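Long-range contact in 2-methyl-aconitate isomerase (PDB 5K87), which isomerises 2-methyl-trans-aconitate to 2-methyl-cis-aconitate, by base-catalysed proton abstraction and rotation about C2-C3, in the 2-methylcitrate cycle that degrades propionate: residues Y293-V306 / A352-V364. The protein carries 1 engineered substitution. Numbering follows the deposited sequence.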
ATOM      1  N   TYR A 293      -4.264 -18.857  19.073  1.00 16.59           N
ATOM      2  CA  TYR A 293      -4.519 -18.678  17.648  1.00 16.75           C
ATOM      3  C   TYR A 293      -3.232 -18.434  16.878  1.00 16.81           C
ATOM      4  O   TYR A 293      -2.224 -18.015  17.443  1.00 17.40           O
ATOM      5  CB  TYR A 293      -5.484 -17.514  17.393  1.00 17.72           C
ATOM      6  CG  TYR A 293      -4.943 -16.160  17.804  1.00 17.35           C
ATOM      7  CD1 TYR A 293      -5.020 -15.741  19.129  1.00 16.45           C
ATOM      8  CD2 TYR A 293      -4.375 -15.289  16.871  1.00 16.57           C
ATOM      9  CE1 TYR A 293      -4.535 -14.512  19.526  1.00 16.85           C
ATOM     10  CE2 TYR A 293      -3.879 -14.049  17.262  1.00 16.03           C
ATOM     11  CZ  TYR A 293      -3.968 -13.667  18.589  1.00 16.85           C
ATOM     12  OH  TYR A 293      -3.495 -12.447  19.006  1.00 17.94           O
ATOM     13  N   ALA A 294      -3.277 -18.702  15.579  1.00 19.37           N
ATOM     14  CA  ALA A 294      -2.193 -18.334  14.683  1.00 19.28           C
ATOM     15  C   ALA A 294      -2.403 -16.888  14.261  1.00 17.49           C
ATOM     16  O   ALA A 294      -3.487 -16.517  13.815  1.00 19.01           O
ATOM     17  CB  ALA A 294      -2.167 -19.246  13.465  1.00 23.24           C
ATOM     18  N   SER A 295      -1.370 -16.072  14.424  1.00 17.20           N
ATOM     19  CA  SER A 295      -1.437 -14.677  14.002  1.00 15.88           C
ATOM     20  C   SER A 295      -1.304 -14.600  12.492  1.00 15.81           C
ATOM     21  O   SER A 295      -1.062 -15.602  11.815  1.00 17.16           O
ATOM     22  CB  SER A 295      -0.311 -13.878  14.637  1.00 16.85           C
ATOM     23  OG  SER A 295       0.910 -14.163  13.979  1.00 19.63           O
ATOM     24  N   SER A 296      -1.449 -13.393  11.963  1.00 16.30           N
ATOM     25  CA  SER A 296      -1.354 -13.169  10.528  1.00 15.30           C
ATOM     26  C   SER A 296       0.026 -13.494   9.958  1.00 17.67           C
ATOM     27  O   SER A 296       0.170 -13.667   8.750  1.00 21.52           O
ATOM     28  CB  SER A 296      -1.707 -11.720  10.208  1.00 16.58           C
ATOM     29  OG  SER A 296      -0.822 -10.848  10.880  1.00 17.45           O
ATOM     30  N   SER A 297       1.044 -13.559  10.808  1.00 16.76           N
ATOM     31  CA  SER A 297       2.379 -13.921  10.341  1.00 18.99           C
ATOM     32  C   SER A 297       2.617 -15.425  10.363  1.00 21.41           C
ATOM     33  O   SER A 297       3.640 -15.900   9.864  1.00 24.87           O
ATOM     34  CB  SER A 297       3.443 -13.244  11.192  1.00 19.96           C
ATOM     35  OG  SER A 297       3.469 -13.815  12.486  1.00 23.39           O
ATOM     36  N   GLY A 298       1.680 -16.169  10.941  1.00 20.33           N
ATOM     37  CA  GLY A 298       1.829 -17.607  11.075  1.00 21.95           C
ATOM     38  C   GLY A 298       2.280 -18.033  12.459  1.00 25.85           C
ATOM     39  O   GLY A 298       2.195 -19.213  12.796  1.00 24.58           O
ATOM     40  N   LYS A 299       2.765 -17.088  13.260  1.00 20.83           N
ATOM     41  CA  LYS A 299       3.209 -17.396  14.619  1.00 22.15           C
ATOM     42  C   LYS A 299       2.043 -17.718  15.544  1.00 24.54           C
ATOM     43  O   LYS A 299       0.998 -17.066  15.501  1.00 23.85           O
ATOM     44  CB  LYS A 299       4.007 -16.235  15.215  1.00 27.74           C
ATOM     45  CG  LYS A 299       5.398 -16.043  14.642  1.00 35.53           C
ATOM     46  CD  LYS A 299       6.158 -15.008  15.461  1.00 39.79           C
ATOM     47  CE  LYS A 299       7.440 -14.566  14.778  1.00 46.32           C
ATOM     48  NZ  LYS A 299       8.012 -13.355  15.436  1.00 47.87           N
ATOM     49  N   THR A 300       2.229 -18.717  16.397  1.00 22.16           N
ATOM     50  CA  THR A 300       1.214 -19.052  17.377  1.00 21.31           C
ATOM     51  C   THR A 300       1.242 -18.078  18.544  1.00 18.61           C
ATOM     52  O   THR A 300       2.293 -17.822  19.130  1.00 23.68           O
ATOM     53  CB  THR A 300       1.392 -20.482  17.912  1.00 24.15           C
ATOM     54  OG1 THR A 300       1.282 -21.410  16.826  1.00 33.34           O
ATOM     55  CG2 THR A 300       0.325 -20.801  18.950  1.00 25.06           C
ATOM     56  N   VAL A 301       0.077 -17.518  18.857  1.00 18.25           N
ATOM     57  CA  VAL A 301      -0.109 -16.784  20.094  1.00 18.21           C
ATOM     58  C   VAL A 301      -0.808 -17.740  21.048  1.00 18.27           C
ATOM     59  O   VAL A 301      -1.947 -18.126  20.817  1.00 20.28           O
ATOM     60  CB  VAL A 301      -0.991 -15.541  19.872  1.00 17.98           C
ATOM     61  CG1 VAL A 301      -1.227 -14.810  21.182  1.00 19.78           C
ATOM     62  CG2 VAL A 301      -0.347 -14.604  18.856  1.00 19.28           C
ATOM     63  N   ALA A 302      -0.112 -18.140  22.105  1.00 20.29           N
ATOM     64  CA  ALA A 302      -0.677 -19.057  23.086  1.00 20.04           C
ATOM     65  C   ALA A 302      -1.604 -18.313  24.041  1.00 21.23           C
ATOM     66  O   ALA A 302      -1.366 -17.152  24.359  1.00 21.12           O
ATOM     67  CB  ALA A 302       0.444 -19.749  23.862  1.00 24.11           C
ATOM     68  N   ALA A 303      -2.654 -18.979  24.510  1.00 20.98           N
ATOM     69  CA  ALA A 303      -3.566 -18.362  25.467  1.00 20.09           C
ATOM     70  C   ALA A 303      -2.802 -17.827  26.676  1.00 23.05           C
ATOM     71  O   ALA A 303      -3.107 -16.753  27.192  1.00 20.82           O
ATOM     72  CB  ALA A 303      -4.633 -19.354  25.901  1.00 24.00           C
ATOM     73  N   GLU A 304      -1.778 -18.567  27.094  1.00 24.39           N
ATOM     74  CA  GLU A 304      -0.954 -18.189  28.235  1.00 24.12           C
ATOM     75  C   GLU A 304      -0.135 -16.926  27.987  1.00 23.85           C
ATOM     76  O   GLU A 304       0.359 -16.305  28.932  1.00 30.42           O
ATOM     77  CB  GLU A 304      -0.008 -19.337  28.617  1.00 29.48           C
ATOM     78  CG  GLU A 304      -0.700 -20.590  29.145  1.00 38.68           C
ATOM     79  CD  GLU A 304      -1.431 -21.376  28.065  1.00 46.01           C
ATOM     80  OE1 GLU A 304      -1.050 -21.271  26.877  1.00 31.97           O
ATOM     81  OE2 GLU A 304      -2.391 -22.099  28.411  1.00 49.05           O
ATOM     82  N   ASP A 305       0.015 -16.550  26.719  1.00 23.27           N
ATOM     83  CA  ASP A 305       0.815 -15.380  26.363  1.00 26.37           C
ATOM     84  C   ASP A 305       0.068 -14.066  26.587  1.00 22.92           C
ATOM     85  O   ASP A 305       0.686 -13.003  26.612  1.00 25.76           O
ATOM     86  CB  ASP A 305       1.254 -15.431  24.896  1.00 24.01           C
ATOM     87  CG  ASP A 305       2.212 -16.569  24.596  1.00 31.90           C
ATOM     88  OD1 ASP A 305       2.835 -17.108  25.537  1.00 30.58           O
ATOM     89  OD2 ASP A 305       2.347 -16.911  23.400  1.00 29.44           O
ATOM     90  N   VAL A 306      -1.254 -14.132  26.732  1.00 18.19           N
ATOM     91  CA  VAL A 306      -2.065 -12.921  26.761  1.00 17.14           C
ATOM     92  C   VAL A 306      -3.058 -12.914  27.909  1.00 17.93           C
ATOM     93  O   VAL A 306      -3.419 -13.965  28.450  1.00 17.89           O
ATOM     94  CB  VAL A 306      -2.840 -12.724  25.434  1.00 17.54           C
ATOM     95  CG1 VAL A 306      -1.874 -12.515  24.277  1.00 18.40           C
ATOM     96  CG2 VAL A 306      -3.768 -13.904  25.180  1.00 18.85           C
ATOM     97  N   ALA A 352      -1.393  -3.525  34.069  1.00 15.20           N
ATOM     98  CA  ALA A 352      -1.059  -3.689  32.660  1.00 16.14           C
ATOM     99  C   ALA A 352      -1.783  -4.899  32.125  1.00 16.05           C
ATOM    100  O   ALA A 352      -2.191  -5.778  32.896  1.00 17.29           O
ATOM    101  CB  ALA A 352       0.443  -3.870  32.476  1.00 16.15           C
ATOM    102  N   VAL A 353      -1.952  -4.947  30.808  1.00 15.53           N
ATOM    103  CA  VAL A 353      -2.401  -6.150  30.128  1.00 15.74           C
ATOM    104  C   VAL A 353      -1.621  -6.333  28.847  1.00 14.33           C
ATOM    105  O   VAL A 353      -1.212  -5.357  28.199  1.00 15.79           O
ATOM    106  CB  VAL A 353      -3.914  -6.136  29.773  1.00 16.22           C
ATOM    107  CG1 VAL A 353      -4.774  -6.349  31.019  1.00 17.43           C
ATOM    108  CG2 VAL A 353      -4.303  -4.863  29.007  1.00 16.86           C
ATOM    109  N   ARG A 354      -1.412  -7.589  28.483  1.00 15.05           N
ATOM    110  CA  ARG A 354      -0.943  -7.929  27.157  1.00 14.77           C
ATOM    111  C   ARG A 354      -2.133  -8.508  26.431  1.00 15.42           C
ATOM    112  O   ARG A 354      -2.730  -9.490  26.885  1.00 17.75           O
ATOM    113  CB  ARG A 354       0.189  -8.957  27.215  1.00 16.89           C
ATOM    114  CG  ARG A 354       0.792  -9.255  25.852  1.00 20.32           C
ATOM    115  CD  ARG A 354       2.000 -10.181  25.942  1.00 23.46           C
ATOM    116  NE  ARG A 354       3.177  -9.500  26.472  1.00 29.58           N
ATOM    117  CZ  ARG A 354       3.970  -8.715  25.748  1.00 28.79           C
ATOM    118  NH1 ARG A 354       3.710  -8.508  24.462  1.00 28.70           N
ATOM    119  NH2 ARG A 354       5.023  -8.134  26.312  1.00 31.05           N
ATOM    120  N   PHE A 355      -2.503  -7.903  25.311  1.00 13.61           N
ATOM    121  CA  PHE A 355      -3.635  -8.410  24.560  1.00 13.78           C
ATOM    122  C   PHE A 355      -3.195  -8.971  23.215  1.00 12.91           C
ATOM    123  O   PHE A 355      -2.173  -8.557  22.646  1.00 13.86           O
ATOM    124  CB  PHE A 355      -4.735  -7.349  24.408  1.00 13.73           C
ATOM    125  CG  PHE A 355      -4.308  -6.122  23.642  1.00 12.74           C
ATOM    126  CD1 PHE A 355      -4.424  -6.070  22.256  1.00 14.11           C
ATOM    127  CD2 PHE A 355      -3.797  -5.018  24.302  1.00 13.16           C
ATOM    128  CE1 PHE A 355      -4.034  -4.934  21.549  1.00 14.68           C
ATOM    129  CE2 PHE A 355      -3.405  -3.883  23.600  1.00 14.09           C
ATOM    130  CZ  PHE A 355      -3.522  -3.840  22.218  1.00 13.75           C
ATOM    131  N   GLY A 356      -3.970  -9.923  22.715  1.00 12.87           N
ATOM    132  CA  GLY A 356      -3.726 -10.495  21.412  1.00 13.57           C
ATOM    133  C   GLY A 356      -4.585  -9.843  20.348  1.00 12.38           C
ATOM    134  O   GLY A 356      -5.810  -9.808  20.455  1.00 13.10           O
ATOM    135  N   HIS A 357      -3.916  -9.341  19.313  1.00 12.51           N
ATOM    136  CA  HIS A 357      -4.553  -8.743  18.146  1.00 12.21           C
ATOM    137  C   HIS A 357      -4.186  -9.592  16.910  1.00 13.50           C
ATOM    138  O   HIS A 357      -3.485 -10.595  17.038  1.00 13.00           O
ATOM    139  CB  HIS A 357      -4.132  -7.268  18.017  1.00 12.18           C
ATOM    140  CG  HIS A 357      -2.656  -7.049  17.943  1.00 11.86           C
ATOM    141  ND1 HIS A 357      -1.905  -7.342  16.820  1.00 12.27           N
ATOM    142  CD2 HIS A 357      -1.794  -6.530  18.851  1.00 13.93           C
ATOM    143  CE1 HIS A 357      -0.645  -7.017  17.049  1.00 13.14           C
ATOM    144  NE2 HIS A 357      -0.549  -6.523  18.270  1.00 13.98           N
ATOM    145  N   PRO A 358      -4.680  -9.238  15.709  1.00 12.09           N
ATOM    146  CA  PRO A 358      -4.420 -10.155  14.589  1.00 13.50           C
ATOM    147  C   PRO A 358      -2.952 -10.410  14.268  1.00 13.64           C
ATOM    148  O   PRO A 358      -2.641 -11.487  13.768  1.00 14.05           O
ATOM    149  CB  PRO A 358      -5.137  -9.473  13.422  1.00 12.87           C
ATOM    150  CG  PRO A 358      -6.294  -8.811  14.080  1.00 12.27           C
ATOM    151  CD  PRO A 358      -5.701  -8.240  15.346  1.00 13.36           C
ATOM    152  N   SER A 359      -2.067  -9.466  14.567  1.00 12.40           N
ATOM    153  CA  SER A 359      -0.654  -9.626  14.224  1.00 13.38           C
ATOM    154  C   SER A 359       0.220 -10.166  15.356  1.00 13.15           C
ATOM    155  O   SER A 359       1.428 -10.315  15.170  1.00 14.09           O
ATOM    156  CB  SER A 359      -0.067  -8.296  13.727  1.00 13.03           C
ATOM    157  OG  SER A 359      -0.570  -7.965  12.444  1.00 13.39           O
ATOM    158  N   GLY A 360      -0.374 -10.457  16.513  1.00 13.45           N
ATOM    159  CA  GLY A 360       0.403 -10.894  17.661  1.00 13.66           C
ATOM    160  C   GLY A 360      -0.062 -10.210  18.925  1.00 14.36           C
ATOM    161  O   GLY A 360      -1.265 -10.088  19.161  1.00 16.73           O
ATOM    162  N   THR A 361       0.873  -9.757  19.747  1.00 13.06           N
ATOM    163  CA  THR A 361       0.488  -9.224  21.048  1.00 14.10           C
ATOM    164  C   THR A 361       1.020  -7.813  21.266  1.00 15.78           C
ATOM    165  O   THR A 361       1.936  -7.371  20.576  1.00 16.34           O
ATOM    166  CB  THR A 361       0.949 -10.131  22.209  1.00 17.06           C
ATOM    167  OG1 THR A 361       2.359  -9.992  22.392  1.00 19.53           O
ATOM    168  CG2 THR A 361       0.619 -11.585  21.922  1.00 16.75           C
ATOM    169  N   LEU A 362       0.424  -7.112  22.225  1.00 14.84           N
ATOM    170  CA  LEU A 362       0.844  -5.764  22.585  1.00 14.35           C
ATOM    171  C   LEU A 362       0.590  -5.591  24.074  1.00 13.50           C
ATOM    172  O   LEU A 362      -0.513  -5.861  24.554  1.00 14.00           O
ATOM    173  CB  LEU A 362       0.047  -4.730  21.774  1.00 14.70           C
ATOM    174  CG  LEU A 362       0.497  -3.267  21.718  1.00 16.71           C
ATOM    175  CD1 LEU A 362      -0.154  -2.591  20.515  1.00 16.90           C
ATOM    176  CD2 LEU A 362       0.179  -2.495  22.987  1.00 17.38           C
ATOM    177  N   ARG A 363       1.611  -5.161  24.805  1.00 14.33           N
ATOM    178  CA  ARG A 363       1.488  -4.887  26.235  1.00 14.49           C
ATOM    179  C   ARG A 363       1.297  -3.393  26.465  1.00 13.91           C
ATOM    180  O   ARG A 363       2.073  -2.564  25.971  1.00 15.49           O
ATOM    181  CB  ARG A 363       2.738  -5.353  26.984  1.00 17.53           C
ATOM    182  CG  ARG A 363       2.641  -5.170  28.487  1.00 18.37           C
ATOM    183  CD  ARG A 363       3.951  -5.525  29.174  1.00 28.82           C
ATOM    184  NE  ARG A 363       3.821  -5.565  30.630  1.00 37.10           N
ATOM    185  CZ  ARG A 363       3.946  -4.503  31.422  1.00 39.28           C
ATOM    186  NH1 ARG A 363       3.814  -4.636  32.737  1.00 33.75           N
ATOM    187  NH2 ARG A 363       4.199  -3.308  30.903  1.00 38.93           N
ATOM    188  N   VAL A 364       0.267  -3.050  27.223  1.00 13.90           N
ATOM    189  CA  VAL A 364      -0.011  -1.670  27.577  1.00 14.13           C
ATOM    190  C   VAL A 364      -0.241  -1.603  29.081  1.00 16.19           C
ATOM    191  O   VAL A 364      -0.929  -2.455  29.652  1.00 16.45           O
ATOM    192  CB  VAL A 364      -1.229  -1.111  26.789  1.00 14.85           C
ATOM    193  CG1 VAL A 364      -2.456  -2.028  26.926  1.00 17.53           C
ATOM    194  CG2 VAL A 364      -1.544   0.304  27.226  1.00 17.48           C
TER
HETATM  195  O   HOH W   1       2.657 -12.737  15.384  1.00 22.67           O
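Y293 and S296 each donate a hydrogen bond to the tip of the 352-364 hairpin. The phenol OH of Y293 donates to H357 O over 2.7 Å. It approaches tilted 29° from the carbonyl plane. G360 N, closing the hairpin turn, reaches the same oxygen from the opposite face, so H357 O is gripped by two donors. The backbone N of S296 donates to P358 O at 2.9 Å. Its N-H...O angle is 157°, and the N lies almost in line with the C=O bond.

One water adds a bridge. It donates to S359 O and is hydrogen-bonded to S295 OG, both at 2.7 Å. With chi1 at 76°, S295 OG is turned back over its own backbone and accepts from S297 N, an ST turn. S359 OG is bonded to H320 O, and Y59 of the second subunit packs on S296 and S359.

Apolar contacts lie further along the hairpin. The methyl CG2 of T361 meets V306 CG1 at 3.6 Å and V301 CG1 at 3.8 Å. V306 CG1 also rests on the backbone of F355 and G356. G356 has no side chain, and Y293 OH sits 3.1 Å from G356 CA, where a CB would collide with it. V301 CB lies over the rim of one face of the Y293 ring, and R311 makes a cation-pi contact with that ring.

R354 passes D305 with its aliphatic part, R354 CD lying 3.2 Å from D305 O. A bend at chi3 (-74°) turns the guanidinium back to its own hairpin, where NH1 donates to T361 OG1.

The hairpin turn thus presents three carbonyl oxygens. Segment 293-306 donates directly to two of them, and a water held by S295 OG donates to the third. The tip so held lies near the substrate site: the side chain of P358 is about 6 Å from that of substrate-binding H319.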